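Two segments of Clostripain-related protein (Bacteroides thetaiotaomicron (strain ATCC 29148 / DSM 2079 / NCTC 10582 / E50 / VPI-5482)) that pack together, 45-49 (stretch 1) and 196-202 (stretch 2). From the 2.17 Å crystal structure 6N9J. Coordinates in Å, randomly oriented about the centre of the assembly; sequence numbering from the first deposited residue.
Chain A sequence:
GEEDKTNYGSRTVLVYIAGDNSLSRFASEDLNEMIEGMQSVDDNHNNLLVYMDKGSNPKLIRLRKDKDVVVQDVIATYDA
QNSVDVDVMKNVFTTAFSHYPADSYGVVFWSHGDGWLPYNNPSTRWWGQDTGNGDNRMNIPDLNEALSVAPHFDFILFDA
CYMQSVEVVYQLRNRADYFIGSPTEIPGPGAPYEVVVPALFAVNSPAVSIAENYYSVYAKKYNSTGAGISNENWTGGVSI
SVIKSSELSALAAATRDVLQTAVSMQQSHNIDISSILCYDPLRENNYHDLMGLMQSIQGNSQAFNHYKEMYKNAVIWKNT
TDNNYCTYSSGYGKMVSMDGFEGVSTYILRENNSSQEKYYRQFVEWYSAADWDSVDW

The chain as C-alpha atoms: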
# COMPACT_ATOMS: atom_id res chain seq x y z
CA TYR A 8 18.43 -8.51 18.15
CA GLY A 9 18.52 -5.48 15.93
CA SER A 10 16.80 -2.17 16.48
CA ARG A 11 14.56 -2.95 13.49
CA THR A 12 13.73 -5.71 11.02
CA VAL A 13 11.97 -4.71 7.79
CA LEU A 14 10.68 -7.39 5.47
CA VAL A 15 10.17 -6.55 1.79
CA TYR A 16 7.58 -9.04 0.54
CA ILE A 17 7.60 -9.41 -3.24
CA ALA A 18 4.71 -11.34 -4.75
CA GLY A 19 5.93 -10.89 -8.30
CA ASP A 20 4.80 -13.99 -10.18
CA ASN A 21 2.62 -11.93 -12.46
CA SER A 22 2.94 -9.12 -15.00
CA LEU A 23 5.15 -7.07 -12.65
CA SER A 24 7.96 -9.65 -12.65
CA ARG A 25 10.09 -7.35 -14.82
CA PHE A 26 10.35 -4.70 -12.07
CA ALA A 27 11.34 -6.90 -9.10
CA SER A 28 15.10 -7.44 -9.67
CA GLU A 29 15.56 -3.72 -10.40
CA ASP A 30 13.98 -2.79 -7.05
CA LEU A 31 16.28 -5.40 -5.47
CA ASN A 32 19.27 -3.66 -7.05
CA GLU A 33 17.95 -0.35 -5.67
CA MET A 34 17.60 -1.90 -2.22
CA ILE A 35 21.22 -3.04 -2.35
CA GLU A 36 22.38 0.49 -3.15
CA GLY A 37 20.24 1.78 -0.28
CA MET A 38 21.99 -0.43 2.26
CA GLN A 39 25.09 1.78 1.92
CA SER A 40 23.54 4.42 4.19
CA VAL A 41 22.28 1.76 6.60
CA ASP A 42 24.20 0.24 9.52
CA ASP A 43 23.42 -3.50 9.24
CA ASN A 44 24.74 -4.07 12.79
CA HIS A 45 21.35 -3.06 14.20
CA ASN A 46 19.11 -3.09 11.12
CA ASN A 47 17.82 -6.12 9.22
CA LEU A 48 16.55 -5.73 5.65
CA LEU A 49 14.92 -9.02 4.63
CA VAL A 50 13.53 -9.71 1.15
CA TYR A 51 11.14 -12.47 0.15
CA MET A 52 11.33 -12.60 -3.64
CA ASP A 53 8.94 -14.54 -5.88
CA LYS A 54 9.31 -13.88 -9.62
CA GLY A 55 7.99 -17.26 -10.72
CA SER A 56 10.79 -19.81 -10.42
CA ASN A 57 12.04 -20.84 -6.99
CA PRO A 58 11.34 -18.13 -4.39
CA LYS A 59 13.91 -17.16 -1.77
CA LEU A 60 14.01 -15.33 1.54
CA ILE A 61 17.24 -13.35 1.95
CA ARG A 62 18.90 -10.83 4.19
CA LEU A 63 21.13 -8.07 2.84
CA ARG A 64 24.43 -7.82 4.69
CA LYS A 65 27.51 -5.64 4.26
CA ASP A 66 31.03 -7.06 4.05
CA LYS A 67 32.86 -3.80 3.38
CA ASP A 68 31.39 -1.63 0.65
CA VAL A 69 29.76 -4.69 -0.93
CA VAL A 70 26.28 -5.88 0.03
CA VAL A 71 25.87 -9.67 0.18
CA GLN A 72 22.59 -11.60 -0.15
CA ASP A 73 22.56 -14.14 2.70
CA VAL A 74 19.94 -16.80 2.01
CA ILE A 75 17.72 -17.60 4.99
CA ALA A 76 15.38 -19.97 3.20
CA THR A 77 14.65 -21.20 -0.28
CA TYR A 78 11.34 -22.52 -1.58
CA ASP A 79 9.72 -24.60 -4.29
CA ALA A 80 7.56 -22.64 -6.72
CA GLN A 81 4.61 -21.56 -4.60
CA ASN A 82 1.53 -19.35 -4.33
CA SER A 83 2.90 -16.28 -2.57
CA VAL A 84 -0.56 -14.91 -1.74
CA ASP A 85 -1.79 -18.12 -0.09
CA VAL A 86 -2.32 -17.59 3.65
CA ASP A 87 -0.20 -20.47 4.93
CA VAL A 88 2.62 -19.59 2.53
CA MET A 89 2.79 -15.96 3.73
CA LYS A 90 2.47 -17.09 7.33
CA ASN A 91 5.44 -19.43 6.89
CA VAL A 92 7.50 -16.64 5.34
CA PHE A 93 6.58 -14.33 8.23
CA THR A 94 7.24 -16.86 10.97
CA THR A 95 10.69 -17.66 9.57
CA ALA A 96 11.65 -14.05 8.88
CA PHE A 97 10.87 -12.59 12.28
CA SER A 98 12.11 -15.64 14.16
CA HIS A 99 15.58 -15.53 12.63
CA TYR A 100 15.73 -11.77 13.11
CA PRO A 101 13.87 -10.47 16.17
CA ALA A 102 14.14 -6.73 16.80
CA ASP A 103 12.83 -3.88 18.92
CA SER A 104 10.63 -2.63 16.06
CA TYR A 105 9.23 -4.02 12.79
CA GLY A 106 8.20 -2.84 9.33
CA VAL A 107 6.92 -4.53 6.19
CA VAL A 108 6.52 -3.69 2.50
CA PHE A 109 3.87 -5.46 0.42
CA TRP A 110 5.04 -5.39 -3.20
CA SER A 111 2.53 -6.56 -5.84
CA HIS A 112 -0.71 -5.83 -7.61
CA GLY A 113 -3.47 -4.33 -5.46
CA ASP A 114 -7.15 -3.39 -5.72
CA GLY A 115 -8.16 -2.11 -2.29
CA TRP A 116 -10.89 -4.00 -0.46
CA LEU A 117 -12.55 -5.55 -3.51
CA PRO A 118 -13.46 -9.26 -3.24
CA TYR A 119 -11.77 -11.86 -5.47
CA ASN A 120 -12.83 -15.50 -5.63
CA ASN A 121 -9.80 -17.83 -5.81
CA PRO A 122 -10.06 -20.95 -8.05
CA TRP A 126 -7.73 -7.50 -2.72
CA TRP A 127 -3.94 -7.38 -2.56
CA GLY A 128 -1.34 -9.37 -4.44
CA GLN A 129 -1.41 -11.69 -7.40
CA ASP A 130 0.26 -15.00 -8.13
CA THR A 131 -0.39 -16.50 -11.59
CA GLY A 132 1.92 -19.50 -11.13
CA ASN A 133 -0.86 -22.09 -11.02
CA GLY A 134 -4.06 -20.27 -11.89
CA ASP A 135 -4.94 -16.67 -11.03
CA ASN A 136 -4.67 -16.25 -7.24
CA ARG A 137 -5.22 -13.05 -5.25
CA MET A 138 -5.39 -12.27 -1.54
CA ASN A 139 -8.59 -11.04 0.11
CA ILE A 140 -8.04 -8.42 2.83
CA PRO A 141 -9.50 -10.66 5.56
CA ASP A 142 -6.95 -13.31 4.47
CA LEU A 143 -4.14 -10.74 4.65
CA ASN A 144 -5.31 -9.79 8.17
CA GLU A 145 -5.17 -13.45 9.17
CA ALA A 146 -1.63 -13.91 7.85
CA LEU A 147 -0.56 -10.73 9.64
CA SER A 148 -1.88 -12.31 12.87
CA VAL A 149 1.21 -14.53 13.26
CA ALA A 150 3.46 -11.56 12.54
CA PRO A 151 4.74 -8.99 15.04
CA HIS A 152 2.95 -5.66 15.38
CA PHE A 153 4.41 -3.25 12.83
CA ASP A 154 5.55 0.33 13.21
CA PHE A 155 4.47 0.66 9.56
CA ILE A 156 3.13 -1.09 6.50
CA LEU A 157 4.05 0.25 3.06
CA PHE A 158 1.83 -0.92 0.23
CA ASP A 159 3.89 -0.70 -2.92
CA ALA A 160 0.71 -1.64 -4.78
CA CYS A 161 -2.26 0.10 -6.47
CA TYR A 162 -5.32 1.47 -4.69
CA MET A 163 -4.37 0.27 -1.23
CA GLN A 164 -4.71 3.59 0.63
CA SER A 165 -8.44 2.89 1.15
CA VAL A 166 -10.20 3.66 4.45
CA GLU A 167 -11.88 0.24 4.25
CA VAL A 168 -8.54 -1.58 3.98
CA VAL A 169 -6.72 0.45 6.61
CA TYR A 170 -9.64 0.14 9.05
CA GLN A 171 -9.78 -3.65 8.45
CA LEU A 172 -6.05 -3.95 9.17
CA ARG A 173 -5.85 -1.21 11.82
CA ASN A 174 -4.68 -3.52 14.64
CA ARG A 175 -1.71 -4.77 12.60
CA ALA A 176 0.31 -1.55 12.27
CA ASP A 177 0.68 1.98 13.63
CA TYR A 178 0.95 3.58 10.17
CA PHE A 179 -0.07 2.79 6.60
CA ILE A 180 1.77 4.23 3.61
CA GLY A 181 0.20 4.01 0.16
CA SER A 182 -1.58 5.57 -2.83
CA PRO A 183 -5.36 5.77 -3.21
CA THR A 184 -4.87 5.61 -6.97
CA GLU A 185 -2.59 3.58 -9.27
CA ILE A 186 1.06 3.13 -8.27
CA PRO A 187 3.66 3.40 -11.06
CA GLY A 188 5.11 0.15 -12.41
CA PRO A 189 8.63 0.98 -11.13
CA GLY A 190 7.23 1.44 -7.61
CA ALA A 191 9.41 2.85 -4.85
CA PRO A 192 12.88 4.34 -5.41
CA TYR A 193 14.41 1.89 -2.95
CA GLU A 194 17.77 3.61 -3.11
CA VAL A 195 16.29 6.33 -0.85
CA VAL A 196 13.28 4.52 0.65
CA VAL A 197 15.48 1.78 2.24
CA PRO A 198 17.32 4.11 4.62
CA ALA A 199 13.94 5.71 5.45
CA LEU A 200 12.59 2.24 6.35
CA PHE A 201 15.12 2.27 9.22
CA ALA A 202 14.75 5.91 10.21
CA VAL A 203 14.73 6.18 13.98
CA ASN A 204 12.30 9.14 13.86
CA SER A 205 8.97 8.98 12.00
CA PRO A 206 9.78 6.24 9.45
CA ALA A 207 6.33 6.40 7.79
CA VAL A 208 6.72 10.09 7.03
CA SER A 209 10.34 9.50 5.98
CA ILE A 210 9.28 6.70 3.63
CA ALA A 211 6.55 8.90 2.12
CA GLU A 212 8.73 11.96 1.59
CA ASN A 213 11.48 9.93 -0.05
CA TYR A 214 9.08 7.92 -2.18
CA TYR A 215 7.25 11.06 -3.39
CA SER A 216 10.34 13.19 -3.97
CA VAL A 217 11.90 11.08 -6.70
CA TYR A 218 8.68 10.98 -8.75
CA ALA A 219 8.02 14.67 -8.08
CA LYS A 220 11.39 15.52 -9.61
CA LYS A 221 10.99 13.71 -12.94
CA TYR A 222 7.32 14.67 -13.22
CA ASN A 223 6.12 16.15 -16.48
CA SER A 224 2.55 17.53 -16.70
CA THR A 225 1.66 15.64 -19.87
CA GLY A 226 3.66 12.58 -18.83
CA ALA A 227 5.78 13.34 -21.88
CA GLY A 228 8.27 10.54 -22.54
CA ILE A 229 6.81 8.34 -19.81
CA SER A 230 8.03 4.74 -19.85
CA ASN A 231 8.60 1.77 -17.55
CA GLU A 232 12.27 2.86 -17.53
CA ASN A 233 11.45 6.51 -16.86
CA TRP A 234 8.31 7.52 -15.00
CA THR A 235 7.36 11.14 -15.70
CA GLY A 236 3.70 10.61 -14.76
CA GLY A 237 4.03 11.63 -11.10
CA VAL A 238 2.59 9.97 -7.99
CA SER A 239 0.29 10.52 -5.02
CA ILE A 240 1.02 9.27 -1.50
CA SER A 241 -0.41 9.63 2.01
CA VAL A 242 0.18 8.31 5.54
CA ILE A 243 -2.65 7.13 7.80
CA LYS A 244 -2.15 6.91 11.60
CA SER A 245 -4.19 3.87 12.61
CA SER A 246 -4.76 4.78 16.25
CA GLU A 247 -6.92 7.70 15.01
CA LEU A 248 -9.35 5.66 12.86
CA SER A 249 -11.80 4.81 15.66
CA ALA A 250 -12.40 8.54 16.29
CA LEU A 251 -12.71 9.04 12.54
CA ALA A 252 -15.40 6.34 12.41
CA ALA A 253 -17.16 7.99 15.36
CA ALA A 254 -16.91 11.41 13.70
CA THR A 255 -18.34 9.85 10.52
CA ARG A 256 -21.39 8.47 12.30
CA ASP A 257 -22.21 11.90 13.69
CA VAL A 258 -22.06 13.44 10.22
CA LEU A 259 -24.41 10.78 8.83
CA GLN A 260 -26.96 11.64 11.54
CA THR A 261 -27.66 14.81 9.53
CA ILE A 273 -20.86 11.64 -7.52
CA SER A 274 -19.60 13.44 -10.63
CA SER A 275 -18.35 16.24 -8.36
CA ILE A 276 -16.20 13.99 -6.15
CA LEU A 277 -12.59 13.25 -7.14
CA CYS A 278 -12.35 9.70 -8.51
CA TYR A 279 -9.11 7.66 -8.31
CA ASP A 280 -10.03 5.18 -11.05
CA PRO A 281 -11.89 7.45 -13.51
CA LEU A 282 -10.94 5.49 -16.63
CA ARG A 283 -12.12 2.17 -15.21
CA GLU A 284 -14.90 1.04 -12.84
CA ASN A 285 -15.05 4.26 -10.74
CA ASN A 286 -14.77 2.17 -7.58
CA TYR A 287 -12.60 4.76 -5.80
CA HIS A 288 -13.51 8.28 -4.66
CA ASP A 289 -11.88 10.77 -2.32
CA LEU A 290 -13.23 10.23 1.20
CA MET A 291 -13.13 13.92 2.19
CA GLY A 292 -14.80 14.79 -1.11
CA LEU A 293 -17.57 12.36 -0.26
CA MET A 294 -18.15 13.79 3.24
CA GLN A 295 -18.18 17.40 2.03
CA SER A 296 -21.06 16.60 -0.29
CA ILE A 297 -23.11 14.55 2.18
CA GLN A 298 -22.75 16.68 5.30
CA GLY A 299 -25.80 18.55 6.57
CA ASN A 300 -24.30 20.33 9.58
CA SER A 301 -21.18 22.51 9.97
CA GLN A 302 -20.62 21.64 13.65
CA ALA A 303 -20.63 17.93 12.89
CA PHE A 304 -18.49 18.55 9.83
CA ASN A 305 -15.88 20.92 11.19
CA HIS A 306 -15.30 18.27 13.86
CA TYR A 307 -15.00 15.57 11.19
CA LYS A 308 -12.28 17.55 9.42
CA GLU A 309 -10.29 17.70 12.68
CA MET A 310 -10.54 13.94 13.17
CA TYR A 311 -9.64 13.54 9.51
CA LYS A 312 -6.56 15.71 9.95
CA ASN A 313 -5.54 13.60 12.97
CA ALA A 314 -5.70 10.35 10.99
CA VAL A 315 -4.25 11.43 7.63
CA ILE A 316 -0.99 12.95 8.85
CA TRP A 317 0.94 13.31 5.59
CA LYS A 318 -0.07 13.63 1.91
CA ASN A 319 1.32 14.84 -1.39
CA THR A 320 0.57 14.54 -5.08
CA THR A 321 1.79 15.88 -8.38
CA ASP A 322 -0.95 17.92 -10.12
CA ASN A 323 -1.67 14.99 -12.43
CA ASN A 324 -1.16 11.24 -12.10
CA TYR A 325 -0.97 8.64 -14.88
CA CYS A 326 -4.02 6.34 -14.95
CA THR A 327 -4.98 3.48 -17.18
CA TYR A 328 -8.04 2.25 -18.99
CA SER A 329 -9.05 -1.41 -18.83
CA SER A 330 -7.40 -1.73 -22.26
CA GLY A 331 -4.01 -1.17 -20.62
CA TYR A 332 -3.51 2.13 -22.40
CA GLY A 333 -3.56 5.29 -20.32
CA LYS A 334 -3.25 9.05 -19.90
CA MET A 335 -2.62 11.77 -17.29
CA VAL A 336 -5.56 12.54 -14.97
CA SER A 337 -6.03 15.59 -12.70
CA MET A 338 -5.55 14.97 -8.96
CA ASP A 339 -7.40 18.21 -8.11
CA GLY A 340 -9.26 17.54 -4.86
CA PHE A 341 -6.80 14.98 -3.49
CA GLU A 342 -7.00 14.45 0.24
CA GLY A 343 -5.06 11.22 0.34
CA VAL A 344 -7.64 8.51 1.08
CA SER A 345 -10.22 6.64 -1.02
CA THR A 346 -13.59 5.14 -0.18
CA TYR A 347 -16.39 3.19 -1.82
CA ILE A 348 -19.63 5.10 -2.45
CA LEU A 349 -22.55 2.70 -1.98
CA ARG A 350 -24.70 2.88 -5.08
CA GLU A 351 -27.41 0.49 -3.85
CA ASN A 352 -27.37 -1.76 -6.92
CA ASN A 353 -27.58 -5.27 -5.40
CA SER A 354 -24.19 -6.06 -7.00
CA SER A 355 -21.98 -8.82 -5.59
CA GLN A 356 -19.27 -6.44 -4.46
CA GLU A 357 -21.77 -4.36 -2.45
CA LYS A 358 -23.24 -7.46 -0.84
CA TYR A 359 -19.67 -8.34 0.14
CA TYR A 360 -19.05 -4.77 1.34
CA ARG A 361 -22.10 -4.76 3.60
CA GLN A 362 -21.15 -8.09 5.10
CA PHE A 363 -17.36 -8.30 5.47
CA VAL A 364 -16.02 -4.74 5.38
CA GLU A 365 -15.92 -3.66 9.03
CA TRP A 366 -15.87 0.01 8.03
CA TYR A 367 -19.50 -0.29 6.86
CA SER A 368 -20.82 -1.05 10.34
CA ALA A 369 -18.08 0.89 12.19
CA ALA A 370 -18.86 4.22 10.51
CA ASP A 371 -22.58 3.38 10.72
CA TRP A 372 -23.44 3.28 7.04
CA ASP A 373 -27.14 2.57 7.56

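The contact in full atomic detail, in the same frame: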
# COMPACT_ATOMS: atom_id res chain seq x y z
N HIS A 45 22.56 -3.18 13.39
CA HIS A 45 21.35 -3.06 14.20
C HIS A 45 20.08 -3.18 13.35
O HIS A 45 18.99 -3.28 13.88
CB HIS A 45 21.34 -1.73 14.94
CG HIS A 45 22.63 -1.40 15.63
ND1 HIS A 45 23.05 -2.04 16.78
CD2 HIS A 45 23.59 -0.49 15.33
CE1 HIS A 45 24.21 -1.54 17.16
NE2 HIS A 45 24.56 -0.60 16.30
N ASN A 46 20.24 -3.16 12.04
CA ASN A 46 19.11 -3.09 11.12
C ASN A 46 19.09 -4.27 10.16
O ASN A 46 20.09 -4.55 9.49
CB ASN A 46 19.14 -1.78 10.35
CG ASN A 46 19.12 -0.55 11.26
OD1 ASN A 46 18.22 -0.40 12.08
ND2 ASN A 46 20.13 0.31 11.13
N ASN A 47 17.96 -4.97 10.10
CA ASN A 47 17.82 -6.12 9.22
C ASN A 47 16.85 -5.88 8.06
O ASN A 47 15.64 -5.78 8.26
CB ASN A 47 17.38 -7.35 10.02
CG ASN A 47 18.15 -7.52 11.31
OD1 ASN A 47 19.34 -7.85 11.31
ND2 ASN A 47 17.48 -7.31 12.43
N LEU A 48 17.38 -5.80 6.85
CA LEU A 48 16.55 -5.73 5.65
C LEU A 48 16.41 -7.12 5.03
O LEU A 48 17.36 -7.64 4.46
CB LEU A 48 17.14 -4.74 4.64
CG LEU A 48 16.31 -4.55 3.36
CD1 LEU A 48 14.91 -4.01 3.67
CD2 LEU A 48 17.07 -3.61 2.42
N LEU A 49 15.22 -7.70 5.16
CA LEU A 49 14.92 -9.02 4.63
C LEU A 49 14.07 -8.88 3.36
O LEU A 49 13.27 -7.97 3.24
CB LEU A 49 14.18 -9.88 5.66
CG LEU A 49 15.04 -10.59 6.74
CD1 LEU A 49 16.11 -9.72 7.36
CD2 LEU A 49 14.17 -11.16 7.84
N VAL A 196 14.30 5.03 -0.27
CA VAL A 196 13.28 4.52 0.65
C VAL A 196 13.89 3.56 1.69
O VAL A 196 13.48 3.57 2.86
CB VAL A 196 12.14 3.82 -0.11
CG1 VAL A 196 11.31 2.94 0.83
CG2 VAL A 196 11.24 4.86 -0.78
N VAL A 197 14.89 2.77 1.31
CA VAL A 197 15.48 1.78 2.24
C VAL A 197 16.08 2.42 3.50
O VAL A 197 15.79 1.96 4.60
CB VAL A 197 16.56 0.88 1.55
CG1 VAL A 197 17.61 0.38 2.56
CG2 VAL A 197 15.89 -0.29 0.86
N PRO A 198 16.89 3.49 3.36
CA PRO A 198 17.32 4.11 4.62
C PRO A 198 16.15 4.69 5.43
O PRO A 198 16.19 4.69 6.66
CB PRO A 198 18.28 5.22 4.17
CG PRO A 198 18.73 4.81 2.80
CD PRO A 198 17.54 4.12 2.19
N ALA A 199 15.10 5.16 4.75
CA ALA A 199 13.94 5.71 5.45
C ALA A 199 13.16 4.62 6.19
O ALA A 199 12.53 4.88 7.21
CB ALA A 199 13.03 6.47 4.48
N LEU A 200 13.21 3.39 5.67
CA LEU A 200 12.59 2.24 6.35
C LEU A 200 13.18 2.02 7.75
O LEU A 200 12.53 1.41 8.62
CB LEU A 200 12.76 0.96 5.53
CG LEU A 200 12.27 0.75 4.10
CD1 LEU A 200 12.81 -0.59 3.58
CD2 LEU A 200 10.76 0.77 4.02
N PHE A 201 14.41 2.49 7.96
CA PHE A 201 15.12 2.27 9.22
C PHE A 201 15.35 3.57 9.97
O PHE A 201 16.12 3.60 10.93
CB PHE A 201 16.47 1.57 8.97
CG PHE A 201 16.35 0.24 8.29
CD1 PHE A 201 15.96 -0.88 9.00
CD2 PHE A 201 16.61 0.11 6.93
CE1 PHE A 201 15.84 -2.12 8.36
CE2 PHE A 201 16.49 -1.12 6.29
CZ PHE A 201 16.10 -2.23 7.00
N ALA A 202 14.68 4.63 9.53
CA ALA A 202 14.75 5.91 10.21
C ALA A 202 14.29 5.73 11.64
O ALA A 202 13.28 5.09 11.90
CB ALA A 202 13.90 6.96 9.51
O HOH W 1 15.75 1.59 12.82

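How do the two backbones lie against each other? Residues 46-49 form a strand that runs on later in the chain, while stretch 2 continues a helix that begins earlier in the chain. The backbones come nearest at N46 and F201, whose CA atoms are 6.9 Å apart; farther along, the CA of L48 and the CA of V197 are separated by 8.3 Å. No hydrogen bond joins the stretches directly; several backbone groups of stretch 2 bond within its own turns. The N of L200 bonds to the O of V196 at 2.8 Å, and more weakly to the O of V197 at 3.1 Å. P198, whose ring nitrogen carries no hydrogen, cannot bond to the turn before it, and the helix is kinked there. Beyond it a bond spans three residues, from the N of F201 to the O of P198 at 3.1 Å.

Which strand residues face the helix? The alternation of an extended chain decides this: N46 and L48 point their CA-to-CB bonds toward stretch 2, while N47 and L49 point theirs away. N47 still takes part through its backbone, its O lying 3.7 Å from CE1 of F201. Its side-chain amide is hydrogen-bonded elsewhere in the structure.

What does F201 contribute? It has the largest covered area of any residue here, and its ring, with chi1 in the m well, reaches along N46, N47 and L48. CB of L48 sits 3.6 Å from CZ of F201, at the ring edge and near its plane; the O of N47 is also at the edge. CB of N46 approaches CD1 of F201 at 3.6 Å from an oblique direction. The strand therefore meets the far end of the ring edge-on, and these are close van der Waals contacts rather than a stack.

How does L48 complete the apolar packing? With chi1 t and chi2 p, its two methyls reach different partners: CD2 of L48 lies 3.9 Å from CG2 of V197, and CD1 of L48 lies 4.0 Å from CD1 of L200.

Is there any polar link at all? One water supplies it, donating to OD1 of N46 at 3.3 Å and to the O of F201 at 2.8 Å. It thus bridges the two stretches beside the N46–F201 contact, where the backbones are closest.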